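Local coordinates for cyclopropane mycolic acid synthase MmaA2 (Mycobacterium tuberculosis, PDB 1TPY), which catalyses cis-cyclopropanation of mycolic acids, inserting a methylene group from S-adenosyl-L-methionine across a double bond at the distal position of the chain, at residues L5-E10 / L93-N98; Q31-A36 / C73-T78. One frame throughout, in Å; residues are numbered along the deposited sequence.

In the fold
The two contacts meet different parts of one bound S-adenosyl-L-homocysteine, with their centres about 16 Å apart. Interaction 1 handles the adenosine half: L95 covers the adenine, while L95 N and T94 OG1 hold the ribose. Interaction 2 fixes the amino-acid tail through Y33 and S34, reaches the ribose weakly through G74, and carries the pocket on toward the carbonate and the cetyl-trimethyl-ammonium detergent, whose long chain probably mimics the lipid substrate. They join where neighbouring strands of the sheet end: L93 O lies 3.0 Å from C73 N, a probable backbone hydrogen bond, and T94 CB packs on C73 SG at 3.9 Å. Segment 73-78 leads into helix 77-86, and strand 89-94 follows.

Interaction 1 (L5-E10 / L93-N98); sequences LTPHFE and LTLSKN. With SAH (S-adenosyl-L-homocysteine), chain C.
At the adenosyl end of the cofactor pocket, L95 wedges between the N-terminal segment and the bound nucleoside, touching P7 and F9 with one methyl and the adenine with the other. CD2 of L95 reaches P7 CB at 3.7 Å and F9 CE2 at 3.6 Å; it meets the phenyl ring obliquely, and the two side chains cross at about a right angle. With CG anti to its carbonyl carbon (chi1 -55°), L95 holds CD1 over a face of the adenine, 3.5 Å from SAH C5. L95 follows directly on strand 89-94 of the Rossmann-like methyltransferase sheet, and the end of that strand grips the ribose. O2' of SAH takes the N-H of L95 (3.1 Å, 160°) and is hydrogen-bonded to T94 OG1 at 3.0 Å, either hydroxyl being a possible donor. T94 OG1 also accepts from S96 N (3.1 Å, 164°), closing an ST turn that fixes the hydroxyl's position; Q99 NE2 adds a weak bond to it. H8 sits at the N-cap position of helix 9-16; S96 is at that of helix 97-108, where its OG caps Q99 N and is hydrogen-bonded to D17 as well.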
loop_
_atom_site.group_PDB
_atom_site.type_symbol
_atom_site.label_atom_id
_atom_site.label_comp_id
_atom_site.label_asym_id
_atom_site.label_seq_id
_atom_site.Cartn_x
_atom_site.Cartn_y
_atom_site.Cartn_z
ATOM N N LEU A 5 -16.571 2.571 -14.156
ATOM C CA LEU A 5 -15.496 2.347 -13.205
ATOM C C LEU A 5 -14.242 3.082 -13.647
ATOM O O LEU A 5 -13.242 2.484 -14.034
ATOM C CB LEU A 5 -15.224 0.846 -12.983
ATOM C CG LEU A 5 -15.097 -0.207 -14.090
ATOM C CD1 LEU A 5 -13.844 0.003 -14.935
ATOM C CD2 LEU A 5 -15.051 -1.577 -13.416
ATOM N N THR A 6 -14.325 4.405 -13.631
ATOM C CA THR A 6 -13.180 5.216 -13.975
ATOM C C THR A 6 -12.537 5.538 -12.628
ATOM O O THR A 6 -13.222 5.908 -11.669
ATOM C CB THR A 6 -13.589 6.497 -14.747
ATOM O OG1 THR A 6 -14.715 7.112 -14.121
ATOM C CG2 THR A 6 -13.952 6.149 -16.192
ATOM N N PRO A 7 -11.213 5.346 -12.525
ATOM C CA PRO A 7 -10.419 5.589 -11.317
ATOM C C PRO A 7 -10.738 6.869 -10.547
ATOM O O PRO A 7 -11.110 7.892 -11.130
ATOM C CB PRO A 7 -8.991 5.573 -11.849
ATOM C CG PRO A 7 -9.064 4.531 -12.916
ATOM C CD PRO A 7 -10.349 4.891 -13.631
ATOM N N HIS A 8 -10.598 6.802 -9.226
ATOM C CA HIS A 8 -10.838 7.964 -8.374
ATOM C C HIS A 8 -9.538 8.765 -8.285
ATOM O O HIS A 8 -8.912 8.841 -7.221
ATOM C CB HIS A 8 -11.272 7.513 -6.977
ATOM C CG HIS A 8 -12.589 6.801 -6.954
ATOM N ND1 HIS A 8 -12.753 5.551 -6.397
ATOM C CD2 HIS A 8 -13.812 7.179 -7.397
ATOM C CE1 HIS A 8 -14.020 5.190 -6.494
ATOM N NE2 HIS A 8 -14.684 6.161 -7.096
ATOM N N PHE A 9 -9.131 9.353 -9.409
ATOM C CA PHE A 9 -7.894 10.132 -9.462
ATOM C C PHE A 9 -7.805 11.257 -8.437
ATOM O O PHE A 9 -6.822 11.361 -7.712
ATOM C CB PHE A 9 -7.682 10.724 -10.862
ATOM C CG PHE A 9 -7.376 9.695 -11.921
ATOM C CD1 PHE A 9 -8.388 9.169 -12.715
ATOM C CD2 PHE A 9 -6.073 9.241 -12.108
ATOM C CE1 PHE A 9 -8.111 8.208 -13.677
ATOM C CE2 PHE A 9 -5.788 8.279 -13.068
ATOM C CZ PHE A 9 -6.810 7.762 -13.856
ATOM N N GLU A 10 -8.828 12.101 -8.381
ATOM C CA GLU A 10 -8.826 13.231 -7.457
ATOM C C GLU A 10 -8.574 12.856 -5.993
ATOM O O GLU A 10 -7.664 13.397 -5.366
ATOM C CB GLU A 10 -10.144 14.012 -7.578
ATOM C CG GLU A 10 -10.139 15.345 -6.827
ATOM C CD GLU A 10 -11.381 16.186 -7.097
ATOM O OE1 GLU A 10 -11.659 16.482 -8.285
ATOM O OE2 GLU A 10 -12.076 16.555 -6.123
ATOM N N LEU A 93 1.070 0.427 -11.855
ATOM C CA LEU A 93 -0.079 1.300 -12.038
ATOM C C LEU A 93 -0.200 2.214 -10.830
ATOM O O LEU A 93 -0.025 1.779 -9.692
ATOM C CB LEU A 93 -1.368 0.482 -12.169
ATOM C CG LEU A 93 -1.393 -0.662 -13.185
ATOM C CD1 LEU A 93 -2.742 -1.386 -13.089
ATOM C CD2 LEU A 93 -1.170 -0.123 -14.595
ATOM N N THR A 94 -0.484 3.485 -11.082
ATOM C CA THR A 94 -0.665 4.453 -10.012
ATOM C C THR A 94 -1.549 5.598 -10.498
ATOM O O THR A 94 -1.568 5.927 -11.683
ATOM C CB THR A 94 0.679 5.017 -9.513
ATOM O OG1 THR A 94 0.431 5.978 -8.479
ATOM C CG2 THR A 94 1.448 5.678 -10.655
ATOM N N LEU A 95 -2.295 6.189 -9.576
ATOM C CA LEU A 95 -3.179 7.289 -9.905
ATOM C C LEU A 95 -2.493 8.611 -9.595
ATOM O O LEU A 95 -3.041 9.688 -9.842
ATOM C CB LEU A 95 -4.470 7.167 -9.097
ATOM C CG LEU A 95 -5.217 5.839 -9.238
ATOM C CD1 LEU A 95 -6.517 5.919 -8.444
ATOM C CD2 LEU A 95 -5.504 5.554 -10.706
ATOM N N SER A 96 -1.285 8.513 -9.050
ATOM C CA SER A 96 -0.497 9.684 -8.682
ATOM C C SER A 96 0.409 10.178 -9.805
ATOM O O SER A 96 1.253 9.438 -10.304
ATOM C CB SER A 96 0.357 9.365 -7.459
ATOM O OG SER A 96 1.425 10.287 -7.343
ATOM N N LYS A 97 0.235 11.435 -10.203
ATOM C CA LYS A 97 1.067 11.997 -11.263
ATOM C C LYS A 97 2.527 12.059 -10.831
ATOM O O LYS A 97 3.421 11.708 -11.599
ATOM C CB LYS A 97 0.594 13.400 -11.651
ATOM C CG LYS A 97 -0.441 13.413 -12.767
ATOM C CD LYS A 97 -0.681 14.827 -13.289
ATOM C CE LYS A 97 -1.641 15.611 -12.403
ATOM N NZ LYS A 97 -3.053 15.132 -12.511
ATOM N N ASN A 98 2.770 12.513 -9.606
ATOM C CA ASN A 98 4.140 12.608 -9.114
ATOM C C ASN A 98 4.806 11.241 -9.059
ATOM O O ASN A 98 5.981 11.103 -9.391
ATOM C CB ASN A 98 4.176 13.256 -7.728
ATOM C CG ASN A 98 3.734 14.703 -7.754
ATOM O OD1 ASN A 98 3.624 15.309 -8.822
ATOM N ND2 ASN A 98 3.488 15.272 -6.574
HETATM N N SAH C . 2.555 0.156 -3.110
HETATM C CA SAH C . 3.358 1.317 -2.727
HETATM C CB SAH C . 2.495 2.599 -2.604
HETATM C CG SAH C . 1.305 2.573 -1.644
HETATM S SD SAH C . 0.397 4.141 -1.590
HETATM C C SAH C . 4.093 1.062 -1.410
HETATM O O SAH C . 3.804 0.037 -0.766
HETATM O OXT SAH C . 4.937 1.894 -1.028
HETATM C "C5'" SAH C . -1.155 3.715 -2.425
HETATM C "C4'" SAH C . -0.918 3.487 -3.925
HETATM O "O4'" SAH C . -2.022 2.812 -4.575
HETATM C "C3'" SAH C . -0.692 4.779 -4.708
HETATM O "O3'" SAH C . 0.385 4.579 -5.641
HETATM C "C2'" SAH C . -2.003 5.001 -5.406
HETATM O "O2'" SAH C . -1.852 5.840 -6.565
HETATM C "C1'" SAH C . -2.404 3.596 -5.715
HETATM N N9 SAH C . -3.880 3.405 -6.037
HETATM C C8 SAH C . -5.003 3.745 -5.353
HETATM N N7 SAH C . -6.133 3.433 -5.903
HETATM C C5 SAH C . -5.723 2.814 -7.088
HETATM C C6 SAH C . -6.419 2.224 -8.178
HETATM N N6 SAH C . -7.747 2.169 -8.238
HETATM N N1 SAH C . -5.677 1.694 -9.207
HETATM C C2 SAH C . -4.325 1.746 -9.156
HETATM N N3 SAH C . -3.561 2.275 -8.187
HETATM C C4 SAH C . -4.339 2.796 -7.172
#

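Interaction 2 (Q31-A36 / C73-T78); sequences QTYSCA and CGWGAT. With SAH (S-adenosyl-L-homocysteine), chain C; 16A (cetyl-trimethyl-ammonium), chain D; CO3 (carbonate ion), chain B.
Q31 meets W75 twice: its CB packs on the CB of W75 at 3.7 Å, and its carbonyl oxygen comes to 3.2 Å from W75 CE3, obliquely to the indole. The same carbonyl accepts from a water that also donates to SAH OXT and accepts from W75 N, so one solvent molecule ties both backbones to the ligand carboxylate. The amide end of Q31 turns away to P29 O through NE2. At T32 the hydroxyl, hydrogen-bonded to T30, lies against A77 CB, near the start of helix 77-86, while CG2 rests against SAH OXT. Y33 donates its backbone N-H almost straight to SAH OXT (2.8 Å, 176°). Chi1 of Y33 (-161°) sets CG anti to the backbone N, which lays the ring alongside W75, and Y33 CD1 meets the indole edge in plane, 3.8 Å from W75 CZ3. Over one face of the phenol, near its centre, sits N-methyl C17 of the detergent, 3.5 Å above the plane; the hydroxyl is hydrogen-bonded to H15 and Y265. S34 OG donates to SAH O at 2.7 Å and is also hydrogen-bonded to K52 NZ, whose charge probably helps to balance the carboxylate. C35 N donates to the carbonate at O1 (2.8 Å), an ion also held by H167 and Y232 and probably from the crystallisation liquor; its position is consistent with that of the bicarbonate thought to act as base in related cyclopropane synthases. Opposite, C73 to G76 form a type II' turn; G74, at positive phi (59°), gives SAH O3' a weak hydrogen bond from its N (3.2 Å). With G72, this turn is part of the glycine-rich loop between strand 67-71 and helix 77-86, as in Rossmann-like S-adenosylmethionine-dependent methyltransferases.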
loop_
_atom_site.group_PDB
_atom_site.type_symbol
_atom_site.label_atom_id
_atom_site.label_comp_id
_atom_site.label_asym_id
_atom_site.label_seq_id
_atom_site.Cartn_x
_atom_site.Cartn_y
_atom_site.Cartn_z
ATOM N N GLN A 31 11.307 5.548 -0.371
ATOM C CA GLN A 31 9.993 6.168 -0.473
ATOM C C GLN A 31 8.868 5.131 -0.434
ATOM O O GLN A 31 7.820 5.305 -1.062
ATOM C CB GLN A 31 9.892 7.002 -1.758
ATOM C CG GLN A 31 11.045 7.973 -1.978
ATOM C CD GLN A 31 11.266 8.914 -0.804
ATOM O OE1 GLN A 31 10.342 9.588 -0.345
ATOM N NE2 GLN A 31 12.506 8.968 -0.317
ATOM N N THR A 32 9.093 4.040 0.290
ATOM C CA THR A 32 8.065 3.021 0.435
ATOM C C THR A 32 7.067 3.670 1.385
ATOM O O THR A 32 7.452 4.323 2.350
ATOM C CB THR A 32 8.627 1.724 1.045
ATOM O OG1 THR A 32 9.595 1.160 0.152
ATOM C CG2 THR A 32 7.512 0.721 1.264
ATOM N N TYR A 33 5.784 3.508 1.099
ATOM C CA TYR A 33 4.757 4.140 1.903
ATOM C C TYR A 33 3.722 3.099 2.294
ATOM O O TYR A 33 2.595 3.106 1.804
ATOM C CB TYR A 33 4.127 5.260 1.072
ATOM C CG TYR A 33 3.364 6.311 1.846
ATOM C CD1 TYR A 33 2.704 7.333 1.171
ATOM C CD2 TYR A 33 3.301 6.288 3.239
ATOM C CE1 TYR A 33 1.998 8.307 1.854
ATOM C CE2 TYR A 33 2.593 7.267 3.941
ATOM C CZ TYR A 33 1.944 8.275 3.232
ATOM O OH TYR A 33 1.245 9.258 3.888
ATOM N N SER A 34 4.129 2.204 3.187
ATOM C CA SER A 34 3.288 1.118 3.664
ATOM C C SER A 34 3.996 0.445 4.841
ATOM O O SER A 34 5.183 0.661 5.064
ATOM C CB SER A 34 3.054 0.109 2.533
ATOM O OG SER A 34 4.282 -0.249 1.909
ATOM N N CYS A 35 3.271 -0.380 5.586
ATOM C CA CYS A 35 3.845 -1.045 6.749
ATOM C C CYS A 35 5.141 -1.826 6.500
ATOM O O CYS A 35 5.203 -2.706 5.638
ATOM C CB CYS A 35 2.816 -1.983 7.374
ATOM S SG CYS A 35 3.416 -2.773 8.896
ATOM N N ALA A 36 6.166 -1.512 7.285
ATOM C CA ALA A 36 7.459 -2.181 7.168
ATOM C C ALA A 36 7.433 -3.511 7.924
ATOM O O ALA A 36 6.461 -3.820 8.605
ATOM C CB ALA A 36 8.552 -1.282 7.721
ATOM N N CYS A 73 1.731 0.985 -7.401
ATOM C CA CYS A 73 3.184 0.915 -7.234
ATOM C C CYS A 73 3.863 2.008 -6.420
ATOM O O CYS A 73 5.044 1.892 -6.094
ATOM C CB CYS A 73 3.848 0.854 -8.612
ATOM S SG CYS A 73 3.540 2.321 -9.628
ATOM N N GLY A 74 3.138 3.070 -6.102
ATOM C CA GLY A 74 3.747 4.135 -5.335
ATOM C C GLY A 74 4.943 4.708 -6.065
ATOM O O GLY A 74 4.856 5.016 -7.257
ATOM N N TRP A 75 6.065 4.838 -5.359
ATOM C CA TRP A 75 7.274 5.391 -5.942
ATOM C C TRP A 75 8.211 4.358 -6.567
ATOM O O TRP A 75 9.398 4.620 -6.777
ATOM C CB TRP A 75 8.001 6.249 -4.902
ATOM C CG TRP A 75 7.372 7.611 -4.729
ATOM C CD1 TRP A 75 7.536 8.696 -5.541
ATOM C CD2 TRP A 75 6.428 8.004 -3.724
ATOM N NE1 TRP A 75 6.749 9.740 -5.107
ATOM C CE2 TRP A 75 6.060 9.342 -3.994
ATOM C CE3 TRP A 75 5.859 7.357 -2.620
ATOM C CZ2 TRP A 75 5.145 10.045 -3.201
ATOM C CZ3 TRP A 75 4.947 8.057 -1.828
ATOM C CH2 TRP A 75 4.601 9.390 -2.125
ATOM N N GLY A 76 7.669 3.178 -6.849
ATOM C CA GLY A 76 8.428 2.137 -7.523
ATOM C C GLY A 76 9.482 1.261 -6.875
ATOM O O GLY A 76 10.061 0.418 -7.566
ATOM N N ALA A 77 9.745 1.418 -5.582
ATOM C CA ALA A 77 10.774 0.588 -4.943
ATOM C C ALA A 77 10.485 -0.906 -5.077
ATOM O O ALA A 77 11.389 -1.701 -5.329
ATOM C CB ALA A 77 10.925 0.961 -3.466
ATOM N N THR A 78 9.227 -1.290 -4.910
ATOM C CA THR A 78 8.870 -2.696 -5.015
ATOM C C THR A 78 9.218 -3.261 -6.389
ATOM O O THR A 78 9.845 -4.315 -6.486
ATOM C CB THR A 78 7.373 -2.915 -4.718
ATOM O OG1 THR A 78 7.094 -2.499 -3.376
ATOM C CG2 THR A 78 7.007 -4.402 -4.864
HETATM N N SAH C . 2.555 0.156 -3.110
HETATM C CA SAH C . 3.358 1.317 -2.727
HETATM C CB SAH C . 2.495 2.599 -2.604
HETATM C CG SAH C . 1.305 2.573 -1.644
HETATM S SD SAH C . 0.397 4.141 -1.590
HETATM C C SAH C . 4.093 1.062 -1.410
HETATM O O SAH C . 3.804 0.037 -0.766
HETATM O OXT SAH C . 4.937 1.894 -1.028
HETATM C "C5'" SAH C . -1.155 3.715 -2.425
HETATM C "C4'" SAH C . -0.918 3.487 -3.925
HETATM O "O4'" SAH C . -2.022 2.812 -4.575
HETATM C "C3'" SAH C . -0.692 4.779 -4.708
HETATM O "O3'" SAH C . 0.385 4.579 -5.641
HETATM C "C2'" SAH C . -2.003 5.001 -5.406
HETATM O "O2'" SAH C . -1.852 5.840 -6.565
HETATM C "C1'" SAH C . -2.404 3.596 -5.715
HETATM N N9 SAH C . -3.880 3.405 -6.037
HETATM C C8 SAH C . -5.003 3.745 -5.353
HETATM N N7 SAH C . -6.133 3.433 -5.903
HETATM C C5 SAH C . -5.723 2.814 -7.088
HETATM C C6 SAH C . -6.419 2.224 -8.178
HETATM N N6 SAH C . -7.747 2.169 -8.238
HETATM N N1 SAH C . -5.677 1.694 -9.207
HETATM C C2 SAH C . -4.325 1.746 -9.156
HETATM N N3 SAH C . -3.561 2.275 -8.187
HETATM C C4 SAH C . -4.339 2.796 -7.172
HETATM C C1 16A D . -0.395 4.691 7.513
HETATM C C2 16A D . -1.882 4.817 7.182
HETATM C C3 16A D . -2.733 4.173 8.289
HETATM C C4 16A D . -4.240 4.251 8.086
HETATM C C5 16A D . -4.945 3.569 9.270
HETATM C C6 16A D . -6.481 3.563 9.214
HETATM C C7 16A D . -7.234 4.916 9.271
HETATM C C8 16A D . -8.691 4.958 8.750
HETATM C C9 16A D . -8.960 4.365 7.347
HETATM C C10 16A D . -8.276 5.072 6.153
HETATM C C11 16A D . -8.151 4.243 4.850
HETATM C C12 16A D . -7.114 4.761 3.841
HETATM C C13 16A D . -5.812 3.954 3.886
HETATM C C14 16A D . -4.759 4.539 2.948
HETATM C C15 16A D . -3.428 3.837 3.267
HETATM C C16 16A D . -2.318 4.519 2.441
HETATM N N1 16A D . -0.827 4.195 2.457
HETATM C C17 16A D . 0.143 4.837 1.786
HETATM C C18 16A D . -0.302 4.162 3.876
HETATM C C19 16A D . -0.640 2.781 1.953
HETATM C C CO3 B . -0.551 -0.714 4.122
HETATM O O1 CO3 B . 0.714 -1.200 4.745
HETATM O O2 CO3 B . -0.892 0.589 4.211
HETATM O O3 CO3 B . -1.364 -1.583 3.471
HETATM O O HOH W 1 6.389 3.567 -2.583
#